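Local coordinates for protein histidinol dehydrogenase (Elizabethkingia anophelis NUHP1, PDB 6AN0) that probably catalyses the last step of histidine biosynthesis, the zinc-dependent oxidation of L-histidinol to L-histidine in two successive NAD-linked steps, at residues S270-L275 against Q304-S309; K21-R26 against R310-D315; R124-I129 against K208-F213; I131-G136 against I159-P164; I234-G239 against T372-G377. All coordinates share one frame; numbering follows the deposited sequence. Where two conformers were deposited one is given.

Contact 1 of 5, residues S270-L275 against Q304-S309; sequences SQVILL and QALLQS
The C-terminal end of helix 299-307 and the turn after it pack against the start of strand 271-276, an inner strand of the parallel six-stranded sheet. Ser309, just past the helix, is the main link. Its OG lies anti to the carbonyl carbon (chi1 -63°), where it donates to Ala305 O at 2.9 Å and accepts the backbone N-H of Val272 at 3.1 Å between OG and N. One hydroxyl thus ties the last turn of the helix to the start of the strand. Ala305 O also receives Gln308 N, so two donors grip this carbonyl, the hydroxyl coming from above its plane. Helix 299-307 is the second of the two helices in the connection between the neighbouring parallel strands 271-276 and 310-313. Gln271 reaches across with CG anti to its backbone N and the chain extended; NE2 gives a nearly straight bond (176°) to Gln308 O, 3.0 Å away, which lies in the plane of the amide. The same NE2 is bonded to Gln25 O, and OE1 to Tyr327 OH, so both ends of the buried amide are held. Next to the hydroxyl, Val272 CG2 sits in the crowded position between N and carbonyl carbon, 3.6 Å from Ser309 CB, and meets the Leu306 CD2 methyl at 4.1 Å. Ala305 CB presses on Ser270 O at 3.4 Å, a buried carbonyl without a polar partner.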
# COMPACT_ATOMS: atom_id res chain seq x y z
N SER A 270 2.73 -12.57 21.71
CA SER A 270 1.91 -11.38 21.87
C SER A 270 2.48 -10.49 22.96
O SER A 270 3.25 -10.94 23.82
CB SER A 270 0.47 -11.76 22.24
OG SER A 270 -0.19 -12.40 21.17
N GLN A 271 2.09 -9.22 22.94
CA GLN A 271 2.52 -8.28 23.96
C GLN A 271 1.35 -7.39 24.35
O GLN A 271 0.58 -6.95 23.49
CB GLN A 271 3.68 -7.40 23.47
CG GLN A 271 4.22 -6.46 24.56
CD GLN A 271 5.39 -5.62 24.10
OE1 GLN A 271 5.30 -4.91 23.10
NE2 GLN A 271 6.52 -5.71 24.82
N VAL A 272 1.23 -7.12 25.65
CA VAL A 272 0.23 -6.16 26.10
C VAL A 272 0.91 -5.07 26.91
O VAL A 272 1.91 -5.31 27.61
CB VAL A 272 -0.92 -6.82 26.90
CG1 VAL A 272 -1.45 -8.06 26.18
CG2 VAL A 272 -0.49 -7.16 28.32
N ILE A 273 0.38 -3.85 26.80
CA ILE A 273 0.88 -2.69 27.51
C ILE A 273 -0.30 -2.04 28.22
O ILE A 273 -1.31 -1.75 27.58
CB ILE A 273 1.53 -1.67 26.55
CG1 ILE A 273 2.63 -2.34 25.71
CG2 ILE A 273 2.09 -0.49 27.34
CD1 ILE A 273 3.86 -2.68 26.50
N LEU A 274 -0.17 -1.84 29.53
CA LEU A 274 -1.17 -1.13 30.32
C LEU A 274 -0.57 0.18 30.83
O LEU A 274 0.42 0.16 31.56
CB LEU A 274 -1.67 -1.98 31.48
CG LEU A 274 -2.58 -1.32 32.53
CD1 LEU A 274 -3.86 -0.78 31.89
CD2 LEU A 274 -2.91 -2.28 33.66
N LEU A 275 -1.16 1.30 30.43
CA LEU A 275 -0.80 2.63 30.92
C LEU A 275 -1.91 3.11 31.83
O LEU A 275 -3.08 3.08 31.44
CB LEU A 275 -0.61 3.62 29.77
CG LEU A 275 0.34 3.25 28.62
CD1 LEU A 275 0.40 4.40 27.62
CD2 LEU A 275 1.72 2.92 29.15
N GLN A 304 3.16 -16.77 29.17
CA GLN A 304 4.38 -16.48 28.42
C GLN A 304 4.34 -15.08 27.80
O GLN A 304 5.35 -14.37 27.79
CB GLN A 304 4.59 -17.53 27.33
CG GLN A 304 4.77 -18.94 27.87
CD GLN A 304 4.79 -19.98 26.76
OE1 GLN A 304 5.70 -19.99 25.92
NE2 GLN A 304 3.78 -20.84 26.74
N ALA A 305 3.18 -14.67 27.27
CA ALA A 305 3.08 -13.32 26.72
C ALA A 305 3.19 -12.27 27.82
O ALA A 305 3.77 -11.19 27.60
CB ALA A 305 1.77 -13.15 25.95
N LEU A 306 2.65 -12.54 29.01
CA LEU A 306 2.73 -11.55 30.08
C LEU A 306 4.16 -11.31 30.53
O LEU A 306 4.47 -10.23 31.05
CB LEU A 306 1.87 -11.98 31.27
CG LEU A 306 0.36 -11.84 31.03
CD1 LEU A 306 -0.38 -12.38 32.24
CD2 LEU A 306 -0.03 -10.39 30.76
N LEU A 307 5.06 -12.28 30.34
CA LEU A 307 6.44 -12.07 30.76
C LEU A 307 7.06 -10.88 30.04
O LEU A 307 7.87 -10.14 30.62
CB LEU A 307 7.28 -13.33 30.50
CG LEU A 307 8.68 -13.25 31.12
CD1 LEU A 307 8.60 -13.26 32.65
CD2 LEU A 307 9.61 -14.38 30.61
N GLN A 308 6.69 -10.67 28.78
CA GLN A 308 7.22 -9.58 27.96
C GLN A 308 6.34 -8.33 28.01
O GLN A 308 6.62 -7.36 27.30
CB GLN A 308 7.37 -10.03 26.51
CG GLN A 308 7.89 -11.45 26.31
CD GLN A 308 9.41 -11.56 26.42
OE1 GLN A 308 10.15 -10.59 26.20
NE2 GLN A 308 9.88 -12.76 26.75
N SER A 309 5.31 -8.32 28.85
CA SER A 309 4.35 -7.23 28.92
C SER A 309 4.73 -6.25 30.04
O SER A 309 5.58 -6.54 30.89
CB SER A 309 2.94 -7.79 29.13
OG SER A 309 2.58 -8.58 28.00

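Contact 2 of 5, residues K21-R26 against R310-D315; sequences KNLIQR and RGIVLD
Arg310, the first residue of strand 310-313, reaches from the sheet to the C-terminal end of the short helix 20-23 and the loop that follows. Its CB is directed at the segment 21-26, and CG lies anti to the carbonyl carbon (chi1 -49°). From CG to NE the chain is extended, so that the aliphatic part crosses Leu23 obliquely: CD lies 3.9 Å from Leu23 CD2, and NE is only slightly farther from the same methyl. At chi4 102° the guanidinium turns sharply out of the line of the chain and takes up its place against the backbone carbonyls. NH1 donates to Gln25 O at 2.9 Å, with the oxygen close to the guanidinium plane and the N-H on a lone pair in the carbonyl plane. NH2 adds a weak bond to that oxygen at 3.4 Å, so Gln25 O sits at the edge of the group, held mainly by NH1; it also accepts from Gln271 NE2. NH1 also comes to 2.8 Å from Leu23 O. Over one face of the guanidinium, offset towards its rim, lie Leu23 CA and Asn22 O. Gln25 itself is folded back, its NE2 bonded to Lys21 O at 3.1 Å. Further along the strand, Ile312 also points its CB at the helix, and its CD1 meets Leu23 CD1 at 4.2 Å. Strand 310-313 runs between strands 10-13 and 271-276 in the parallel sheet; Tyr12 from the first touches Leu23, Arg310 and Ile312, while Phe323 of helix 317-327 packs on both Leu23 and Ile312.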
# COMPACT_ATOMS: atom_id res chain seq x y z
N LYS A 21 12.29 4.94 25.19
CA LYS A 21 12.87 4.22 24.06
C LYS A 21 12.96 2.72 24.34
O LYS A 21 12.74 1.90 23.44
CB LYS A 21 14.26 4.78 23.75
N ASN A 22 13.24 2.35 25.59
CA ASN A 22 13.33 0.94 25.94
C ASN A 22 11.96 0.33 26.24
O ASN A 22 11.73 -0.84 25.92
CB ASN A 22 14.26 0.76 27.14
CG ASN A 22 15.66 1.22 26.84
OD1 ASN A 22 16.23 2.03 27.57
ND2 ASN A 22 16.21 0.73 25.74
N LEU A 23 11.04 1.10 26.81
CA LEU A 23 9.75 0.55 27.19
C LEU A 23 8.81 0.32 26.01
O LEU A 23 7.82 -0.40 26.17
CB LEU A 23 9.09 1.46 28.23
CG LEU A 23 9.86 1.55 29.54
CD1 LEU A 23 9.21 2.56 30.48
CD2 LEU A 23 9.94 0.17 30.20
N ILE A 24 9.10 0.89 24.84
CA ILE A 24 8.24 0.66 23.67
C ILE A 24 8.65 -0.57 22.87
O ILE A 24 8.00 -0.89 21.87
CB ILE A 24 8.22 1.90 22.75
CG1 ILE A 24 9.64 2.29 22.33
CG2 ILE A 24 7.51 3.06 23.42
CD1 ILE A 24 9.68 3.50 21.41
N GLN A 25 9.71 -1.27 23.27
CA GLN A 25 10.24 -2.36 22.47
C GLN A 25 9.35 -3.60 22.54
O GLN A 25 8.97 -4.05 23.62
CB GLN A 25 11.65 -2.72 22.93
CG GLN A 25 12.65 -1.59 22.76
CD GLN A 25 12.85 -1.23 21.31
OE1 GLN A 25 12.75 -2.08 20.42
NE2 GLN A 25 13.14 0.04 21.05
N ARG A 26 9.03 -4.16 21.37
CA ARG A 26 8.43 -5.47 21.33
C ARG A 26 9.48 -6.52 21.71
O ARG A 26 10.68 -6.23 21.71
CB ARG A 26 7.86 -5.77 19.94
CG ARG A 26 6.46 -5.22 19.71
CD ARG A 26 6.48 -3.70 19.58
NE ARG A 26 5.20 -3.18 19.09
CZ ARG A 26 4.97 -1.89 18.87
NH1 ARG A 26 5.92 -1.01 19.12
NH2 ARG A 26 3.78 -1.49 18.41
N ARG A 310 4.11 -5.06 30.01
CA ARG A 310 4.52 -3.97 30.89
C ARG A 310 3.29 -3.21 31.38
O ARG A 310 2.42 -2.88 30.58
CB ARG A 310 5.46 -2.99 30.17
CG ARG A 310 6.63 -3.66 29.45
CD ARG A 310 7.64 -2.66 28.94
NE ARG A 310 8.82 -3.36 28.44
CZ ARG A 310 9.08 -3.57 27.16
NH1 ARG A 310 8.26 -3.12 26.23
NH2 ARG A 310 10.19 -4.23 26.80
N GLY A 311 3.25 -2.93 32.68
CA GLY A 311 2.32 -1.95 33.24
C GLY A 311 3.07 -0.70 33.67
O GLY A 311 4.06 -0.79 34.40
N ILE A 312 2.59 0.45 33.22
CA ILE A 312 3.31 1.71 33.39
C ILE A 312 2.37 2.76 33.95
O ILE A 312 1.28 2.99 33.40
CB ILE A 312 3.91 2.18 32.05
CG1 ILE A 312 4.75 1.06 31.42
CG2 ILE A 312 4.74 3.45 32.25
CD1 ILE A 312 5.19 1.33 30.00
N VAL A 313 2.78 3.42 35.03
CA VAL A 313 2.05 4.55 35.59
C VAL A 313 2.65 5.84 35.05
O VAL A 313 3.86 6.07 35.16
CB VAL A 313 2.06 4.53 37.13
CG1 VAL A 313 1.34 5.76 37.66
CG2 VAL A 313 1.40 3.27 37.64
N LEU A 314 1.80 6.68 34.47
CA LEU A 314 2.18 7.99 33.96
C LEU A 314 1.17 9.01 34.47
O LEU A 314 -0.02 8.70 34.58
CB LEU A 314 2.22 7.97 32.41
CG LEU A 314 3.26 7.04 31.78
CD1 LEU A 314 3.04 6.85 30.27
CD2 LEU A 314 4.68 7.54 32.08
N ASP A 315 1.63 10.22 34.76
CA ASP A 315 0.85 11.11 35.62
C ASP A 315 -0.18 11.95 34.87
O ASP A 315 -0.73 12.89 35.46
CB ASP A 315 1.79 12.02 36.43
CG ASP A 315 2.67 12.90 35.57
OD1 ASP A 315 2.46 12.98 34.34
OD2 ASP A 315 3.59 13.53 36.14

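Contact 3 of 5, residues R124-I129 against K208-F213; sequences RPIENI and KADKIF. With EDO (1,2-ethanediol), chain D.
The backbones of 124-129 and 208-213 run parallel where Ile129 pairs with Lys211, their CA atoms 5.4 Å apart, in the mixed sheet where strand 211-213 lies beside the long, interrupted strand 117-132. Just before this bridge the regular pattern gives way to a fork: Asn128 O accepts Asp210 N at 2.8 Å, from above the carbonyl plane, and more weakly Lys211 N. Asp210 returns the grip through its side chain. With CG anti to the carbonyl carbon (chi1 -59°), OD1 takes both the backbone N of Asn128, at 2.9 Å, and its ND2, at 3.1 Å, each meeting it from above the carboxylate plane. The amide and carboxylate planes are 59° apart, so they cross rather than lie flat together. Asn128 OD1 is bonded to Asn158, which fixes which end of the amide faces the aspartate. Glu127 OE1 accepts only a weak bond from ND2 and lies 4.7 Å from Asp210 OD1, a like charge whose effect the two N-H donors to OD1 probably offset. Ile126 CG2 slides past Asp210 CB, while its CD1 crosses the extended chain of Lys211 at about a right angle, touching CD. Asn381 of the second subunit bonds to Asp210 O. Lys211 NZ donates to the backbone O of Ser389, with a long, weak bond to the ethanediol O2. Ile129 CD1 approaches Phe213 CE2 obliquely at 4.0 Å.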
# COMPACT_ATOMS: atom_id res chain seq x y z
N ARG A 124 -11.28 0.64 -9.24
CA ARG A 124 -11.46 -0.57 -10.00
C ARG A 124 -10.92 -1.69 -9.12
O ARG A 124 -9.91 -1.50 -8.43
CB ARG A 124 -10.71 -0.56 -11.35
CG ARG A 124 -11.21 0.47 -12.37
CD ARG A 124 -12.62 0.14 -12.85
NE ARG A 124 -13.03 1.07 -13.91
CZ ARG A 124 -13.65 2.23 -13.71
NH1 ARG A 124 -13.96 2.60 -12.48
NH2 ARG A 124 -13.95 3.00 -14.75
N PRO A 125 -11.56 -2.86 -9.13
CA PRO A 125 -11.07 -3.96 -8.28
C PRO A 125 -9.73 -4.50 -8.75
O PRO A 125 -9.43 -4.54 -9.95
CB PRO A 125 -12.16 -5.03 -8.43
CG PRO A 125 -12.70 -4.79 -9.84
CD PRO A 125 -12.72 -3.27 -9.95
N ILE A 126 -8.94 -4.95 -7.79
CA ILE A 126 -7.84 -5.86 -8.11
C ILE A 126 -8.45 -7.20 -8.51
O ILE A 126 -9.23 -7.78 -7.75
CB ILE A 126 -6.88 -6.01 -6.92
CG1 ILE A 126 -6.24 -4.66 -6.58
CG2 ILE A 126 -5.80 -7.07 -7.22
CD1 ILE A 126 -5.47 -4.68 -5.24
N GLU A 127 -8.10 -7.68 -9.70
CA GLU A 127 -8.89 -8.74 -10.33
C GLU A 127 -8.74 -10.07 -9.60
O GLU A 127 -9.74 -10.77 -9.38
CB GLU A 127 -8.48 -8.88 -11.79
CG GLU A 127 -9.36 -9.82 -12.60
CD GLU A 127 -8.88 -9.97 -14.03
OE1 GLU A 127 -7.71 -10.39 -14.23
OE2 GLU A 127 -9.65 -9.67 -14.96
N ASN A 128 -7.52 -10.44 -9.21
CA ASN A 128 -7.26 -11.76 -8.63
C ASN A 128 -6.73 -11.60 -7.21
O ASN A 128 -5.65 -11.04 -7.01
CB ASN A 128 -6.27 -12.55 -9.50
CG ASN A 128 -6.80 -12.78 -10.90
OD1 ASN A 128 -7.64 -13.64 -11.12
ND2 ASN A 128 -6.32 -11.99 -11.86
N ILE A 129 -7.49 -12.11 -6.24
CA ILE A 129 -7.20 -11.95 -4.82
C ILE A 129 -6.87 -13.32 -4.25
O ILE A 129 -7.61 -14.28 -4.49
CB ILE A 129 -8.41 -11.34 -4.09
CG1 ILE A 129 -8.74 -9.93 -4.64
CG2 ILE A 129 -8.21 -11.38 -2.58
CD1 ILE A 129 -7.67 -8.90 -4.40
N LYS A 208 -2.94 -17.65 -10.53
CA LYS A 208 -2.12 -16.81 -9.69
C LYS A 208 -2.85 -15.53 -9.30
O LYS A 208 -3.68 -15.01 -10.06
CB LYS A 208 -0.79 -16.47 -10.37
CG LYS A 208 -0.82 -15.41 -11.44
CD LYS A 208 0.60 -15.22 -12.00
CE LYS A 208 0.62 -14.28 -13.20
NZ LYS A 208 0.02 -12.96 -12.85
N ALA A 209 -2.53 -15.06 -8.11
CA ALA A 209 -3.12 -13.87 -7.51
C ALA A 209 -2.36 -12.61 -7.93
O ALA A 209 -1.16 -12.65 -8.23
CB ALA A 209 -3.09 -14.00 -5.99
N ASP A 210 -3.07 -11.48 -7.95
CA ASP A 210 -2.42 -10.18 -8.06
C ASP A 210 -2.00 -9.63 -6.71
O ASP A 210 -1.04 -8.85 -6.63
CB ASP A 210 -3.34 -9.16 -8.74
CG ASP A 210 -3.76 -9.59 -10.14
OD1 ASP A 210 -4.98 -9.59 -10.43
OD2 ASP A 210 -2.86 -9.92 -10.95
N LYS A 211 -2.71 -10.01 -5.64
CA LYS A 211 -2.43 -9.53 -4.29
C LYS A 211 -2.82 -10.63 -3.31
O LYS A 211 -3.87 -11.26 -3.47
CB LYS A 211 -3.19 -8.23 -4.00
CG LYS A 211 -2.81 -7.55 -2.68
CD LYS A 211 -3.33 -6.09 -2.65
CE LYS A 211 -3.00 -5.40 -1.33
NZ LYS A 211 -3.38 -3.93 -1.39
N ILE A 212 -1.97 -10.86 -2.30
CA ILE A 212 -2.17 -11.92 -1.31
C ILE A 212 -2.37 -11.29 0.06
O ILE A 212 -1.59 -10.42 0.48
CB ILE A 212 -0.97 -12.89 -1.30
CG1 ILE A 212 -0.85 -13.61 -2.65
CG2 ILE A 212 -1.08 -13.88 -0.12
CD1 ILE A 212 0.50 -14.35 -2.86
N PHE A 213 -3.39 -11.76 0.78
CA PHE A 213 -3.80 -11.26 2.09
C PHE A 213 -3.73 -12.37 3.13
O PHE A 213 -3.98 -13.54 2.83
CB PHE A 213 -5.25 -10.76 2.06
CG PHE A 213 -5.47 -9.55 1.23
CD1 PHE A 213 -5.60 -8.31 1.83
CD2 PHE A 213 -5.55 -9.64 -0.16
CE1 PHE A 213 -5.82 -7.17 1.07
CE2 PHE A 213 -5.77 -8.50 -0.92
CZ PHE A 213 -5.91 -7.27 -0.31
C1 EDO D . -3.58 -2.33 4.04
O1 EDO D . -4.28 -1.50 3.10
C2 EDO D . -3.59 -3.72 3.41
O2 EDO D . -3.13 -3.56 2.08

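Contact 4 of 5, residues I131-G136 against I159-P164; sequences IYIPGG and ITLCTP
Tyr132 has CG anti to its backbone N (chi1 -176°), which carries the ring along the strand towards Pro164, and Thr163 has OG1 likewise anti (chi1 -172°), which turns the hydroxyl onto the neighbouring backbone. Both belong to the parallel strands 117-132 and 158-163, the two strands of a beta-alpha-beta unit whose helix is 142-154. The ladder is regular: Thr160 O receives Ile131 N, Ile131 O receives Cys162 N at 2.9 Å nearly along the C=O axis, and Cys162 O receives Ile133 N at 3.0 Å in the same fashion. Where the first strand ends, the Thr163 hydroxyl carries the pairing on, donating to Ile133 O from above its carbonyl plane. On the face of Ile131 and Leu161, covered by helix 142-154, Ile131 CD1 and Ile159 CG2 lie side by side at 3.8 Å, and Ile133 CG1 wedges against Leu161 CD2 at 3.9 Å. Tyr132 and Cys162 occupy the other face, facing helix 192-201. Tyr132, predicted to bind NAD(+), bonds through OH to Gly192 N, which anchors the ring while it crosses Pro164 at about a right angle, OH 3.9 Å from CD. Beyond the strands, the Pro164 ring packs against the bare backbone of Gly135, CG 3.7 Å from Gly135 N. One water closes the end, accepting from Gly136 N at 3.2 Å and donating to Pro164 O at 3.0 Å.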
# COMPACT_ATOMS: atom_id res chain seq x y z
N ILE A 131 -6.16 -15.33 -0.55
CA ILE A 131 -6.33 -15.25 0.91
C ILE A 131 -5.70 -16.49 1.52
O ILE A 131 -6.03 -17.62 1.13
CB ILE A 131 -7.81 -15.15 1.31
CG1 ILE A 131 -8.44 -13.86 0.79
CG2 ILE A 131 -7.95 -15.24 2.84
CD1 ILE A 131 -10.00 -13.86 0.84
N TYR A 132 -4.80 -16.29 2.48
CA TYR A 132 -4.20 -17.37 3.25
C TYR A 132 -4.82 -17.44 4.63
O TYR A 132 -4.89 -16.43 5.33
CB TYR A 132 -2.69 -17.16 3.39
CG TYR A 132 -2.09 -18.34 4.09
CD1 TYR A 132 -1.93 -19.54 3.41
CD2 TYR A 132 -1.78 -18.30 5.44
CE1 TYR A 132 -1.42 -20.66 4.04
CE2 TYR A 132 -1.26 -19.43 6.09
CZ TYR A 132 -1.10 -20.60 5.37
OH TYR A 132 -0.59 -21.74 5.96
N ILE A 133 -5.24 -18.64 5.05
CA ILE A 133 -5.84 -18.86 6.36
C ILE A 133 -5.08 -20.00 7.04
O ILE A 133 -5.14 -21.14 6.58
CB ILE A 133 -7.34 -19.21 6.28
CG1 ILE A 133 -8.13 -18.10 5.55
CG2 ILE A 133 -7.90 -19.49 7.66
CD1 ILE A 133 -8.24 -16.81 6.35
N PRO A 134 -4.38 -19.75 8.15
CA PRO A 134 -3.71 -20.86 8.85
C PRO A 134 -4.70 -21.92 9.29
O PRO A 134 -5.89 -21.65 9.49
CB PRO A 134 -3.05 -20.18 10.05
CG PRO A 134 -2.87 -18.74 9.62
CD PRO A 134 -4.12 -18.45 8.80
N GLY A 135 -4.20 -23.14 9.45
CA GLY A 135 -4.99 -24.26 9.93
C GLY A 135 -4.84 -24.48 11.42
O GLY A 135 -4.63 -23.54 12.19
N GLY A 136 -4.95 -25.74 11.83
CA GLY A 136 -4.90 -26.11 13.23
C GLY A 136 -6.28 -26.48 13.75
O GLY A 136 -7.29 -26.41 13.05
N ILE A 159 -11.53 -14.82 -6.35
CA ILE A 159 -11.03 -14.89 -4.97
C ILE A 159 -10.62 -16.32 -4.67
O ILE A 159 -11.43 -17.24 -4.78
CB ILE A 159 -12.09 -14.42 -3.96
CG1 ILE A 159 -12.49 -12.96 -4.26
CG2 ILE A 159 -11.53 -14.61 -2.54
CD1 ILE A 159 -13.72 -12.47 -3.52
N THR A 160 -9.36 -16.50 -4.29
CA THR A 160 -8.81 -17.80 -3.94
C THR A 160 -8.56 -17.84 -2.44
O THR A 160 -8.12 -16.84 -1.86
CB THR A 160 -7.50 -18.05 -4.69
OG1 THR A 160 -7.80 -18.40 -6.04
CG2 THR A 160 -6.68 -19.16 -4.04
N LEU A 161 -8.87 -18.97 -1.80
CA LEU A 161 -8.54 -19.16 -0.39
C LEU A 161 -7.74 -20.45 -0.24
O LEU A 161 -8.21 -21.51 -0.66
CB LEU A 161 -9.82 -19.21 0.46
CG LEU A 161 -9.59 -19.08 1.97
CD1 LEU A 161 -10.83 -18.44 2.59
CD2 LEU A 161 -9.32 -20.42 2.62
N CYS A 162 -6.54 -20.35 0.34
CA CYS A 162 -5.69 -21.49 0.66
C CYS A 162 -5.64 -21.70 2.16
O CYS A 162 -5.41 -20.75 2.92
CB CYS A 162 -4.26 -21.29 0.16
SG CYS A 162 -4.07 -21.35 -1.64
N THR A 163 -5.80 -22.95 2.60
CA THR A 163 -5.73 -23.28 4.02
C THR A 163 -5.33 -24.74 4.13
O THR A 163 -5.82 -25.56 3.34
CB THR A 163 -7.08 -22.99 4.72
OG1 THR A 163 -6.95 -23.13 6.14
CG2 THR A 163 -8.18 -23.89 4.21
N PRO A 164 -4.42 -25.10 5.03
CA PRO A 164 -3.81 -26.45 4.98
C PRO A 164 -4.72 -27.51 5.58
O PRO A 164 -5.46 -27.24 6.53
CB PRO A 164 -2.52 -26.29 5.80
CG PRO A 164 -2.77 -25.11 6.68
CD PRO A 164 -3.66 -24.18 5.90
O HOH W 1 -4.60 -27.81 9.37

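Contact 5 of 5, residues I234-G239 against T372-G377. With EDO (1,2-ethanediol), chain D.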
# COMPACT_ATOMS: atom_id res chain seq x y z
N ILE A 234 1.25 -7.54 -1.53
CA ILE A 234 0.77 -8.14 -0.29
C ILE A 234 0.09 -7.08 0.57
O ILE A 234 0.26 -5.88 0.36
CB ILE A 234 1.91 -8.84 0.50
CG1 ILE A 234 2.94 -7.82 1.01
CG2 ILE A 234 2.56 -9.91 -0.39
CD1 ILE A 234 4.01 -8.44 1.88
N ASP A 235 -0.69 -7.56 1.56
CA ASP A 235 -1.52 -6.63 2.34
C ASP A 235 -0.67 -5.74 3.24
O ASP A 235 -0.77 -4.51 3.17
CB ASP A 235 -2.59 -7.38 3.16
CG ASP A 235 -2.07 -8.60 3.93
OD1 ASP A 235 -0.90 -9.04 3.75
OD2 ASP A 235 -2.88 -9.16 4.71
N MET A 236 0.19 -6.34 4.05
CA MET A 236 1.02 -5.56 4.95
C MET A 236 2.07 -6.48 5.56
O MET A 236 1.93 -7.70 5.46
CB MET A 236 0.17 -4.95 6.06
CG MET A 236 -0.40 -6.01 6.96
SD MET A 236 -1.54 -5.28 8.14
CE MET A 236 -2.87 -4.80 7.06
N PRO A 237 3.11 -5.95 6.20
CA PRO A 237 4.06 -6.81 6.93
C PRO A 237 3.41 -7.43 8.16
O PRO A 237 2.40 -6.96 8.67
CB PRO A 237 5.19 -5.85 7.33
CG PRO A 237 4.97 -4.61 6.55
CD PRO A 237 3.51 -4.53 6.28
N ALA A 238 4.04 -8.48 8.66
CA ALA A 238 3.45 -9.29 9.72
C ALA A 238 4.23 -9.17 11.03
O ALA A 238 5.34 -8.64 11.09
CB ALA A 238 3.36 -10.76 9.28
N GLY A 239 3.59 -9.67 12.09
CA GLY A 239 4.19 -9.79 13.41
C GLY A 239 3.16 -10.26 14.42
O GLY A 239 1.98 -10.43 14.10
N THR A 372 -7.69 -7.28 10.62
CA THR A 372 -6.40 -7.54 9.97
C THR A 372 -5.62 -6.23 9.97
O THR A 372 -5.82 -5.36 9.11
CB THR A 372 -6.60 -8.10 8.56
OG1 THR A 372 -7.45 -9.24 8.64
CG2 THR A 372 -5.26 -8.57 7.99
N LEU A 373 -4.73 -6.08 10.95
CA LEU A 373 -4.20 -4.79 11.38
C LEU A 373 -2.68 -4.81 11.49
O LEU A 373 -2.09 -5.86 11.77
CB LEU A 373 -4.78 -4.40 12.74
CG LEU A 373 -6.29 -4.14 12.78
CD1 LEU A 373 -6.78 -4.21 14.22
CD2 LEU A 373 -6.56 -2.76 12.20
N PRO A 374 -2.03 -3.66 11.31
CA PRO A 374 -0.56 -3.59 11.37
C PRO A 374 -0.05 -3.67 12.80
O PRO A 374 -0.51 -2.94 13.69
CB PRO A 374 -0.25 -2.22 10.75
CG PRO A 374 -1.46 -1.40 11.07
CD PRO A 374 -2.63 -2.36 10.94
N THR A 375 0.90 -4.54 13.01
CA THR A 375 1.45 -4.83 14.33
C THR A 375 2.94 -4.48 14.36
O THR A 375 3.53 -4.09 13.34
CB THR A 375 1.19 -6.30 14.65
OG1 THR A 375 1.23 -6.50 16.07
CG2 THR A 375 2.24 -7.12 13.95
N ASN A 376 3.55 -4.60 15.54
CA ASN A 376 5.00 -4.45 15.71
C ASN A 376 5.47 -3.06 15.30
O ASN A 376 6.62 -2.88 14.88
CB ASN A 376 5.76 -5.53 14.92
CG ASN A 376 7.18 -5.73 15.41
OD1 ASN A 376 7.51 -5.42 16.56
ND2 ASN A 376 8.04 -6.24 14.54
N GLY A 377 4.60 -2.06 15.43
CA GLY A 377 4.93 -0.70 15.07
C GLY A 377 4.61 -0.33 13.64
O GLY A 377 4.81 0.83 13.26
C1 EDO D . -3.58 -2.33 4.04
O1 EDO D . -4.28 -1.50 3.10
C2 EDO D . -3.59 -3.72 3.41
O2 EDO D . -3.13 -3.56 2.08
O HOH W 2 7.44 -7.72 12.36
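Van der Waals packing carries most of this contact, and Met236 supplies its centre. CG stands in the crowded position between backbone N and carbonyl carbon (chi1 67°), and the chain bends at chi3 (69°), so the thioether lies along the backbone of 372-374: SD is 3.6 Å from both Leu373 C and Pro374 N, and CE is 3.6 Å from Thr372 O. At the other end Thr375 turns its CG2 methyl onto Gly239, 3.3 Å from its carbonyl carbon. Gly239 is nearly fully extended and meets the methyl with its bare backbone, so the approach is tight. Both segments are irregular loops: 234-239 leads from strand 233-234 of the mixed sheet to strand 242-247 of the parallel one, so the contact lies at the junction between the two sheets, and Leu373 reaches close to Glu330 and His331, the predicted proton acceptors. Among polar links, one water bridges the segments, donating to Ala238 O at 2.6 Å and accepting from Asn376 ND2 at 2.7 Å. Thr375 OG1 is bonded to Pro240 O, which helps hold its methyl towards Gly239. Asp235 forms a salt bridge to Lys224 through OD1, and OD2 accepts from Gly214 N. An ethanediol, probably from the crystallisation liquor, donates O2 to Asp235 O at 2.8 Å and leaves its C2 beside Met236 CE.

In the fold
Contacts 1 and 2 share the six-stranded parallel sheet: strands 271-276 and 310-313 are neighbours, and Gln25 O is a common acceptor for Gln271 and Arg310. Contacts 3 and 4 share strand 117-132 of the mixed sheet, which has 211-213 and 158-163 as its two parallel neighbours. Contacts 1 and 4 are buried, contacts 2, 3 and 5 only partly, and contact 3 alone meets the second subunit. Contact 4 is held by a regular backbone ladder, contacts 1 and 2 chiefly by side chains bonding to backbone atoms, contact 3 by a mix of backbone and side-chain bonds, and contact 5 by van der Waals packing and a water. Contact 5 touches both contact 2, through Arg26, and contact 3, at Ile212 and Phe213, linking the two sheets.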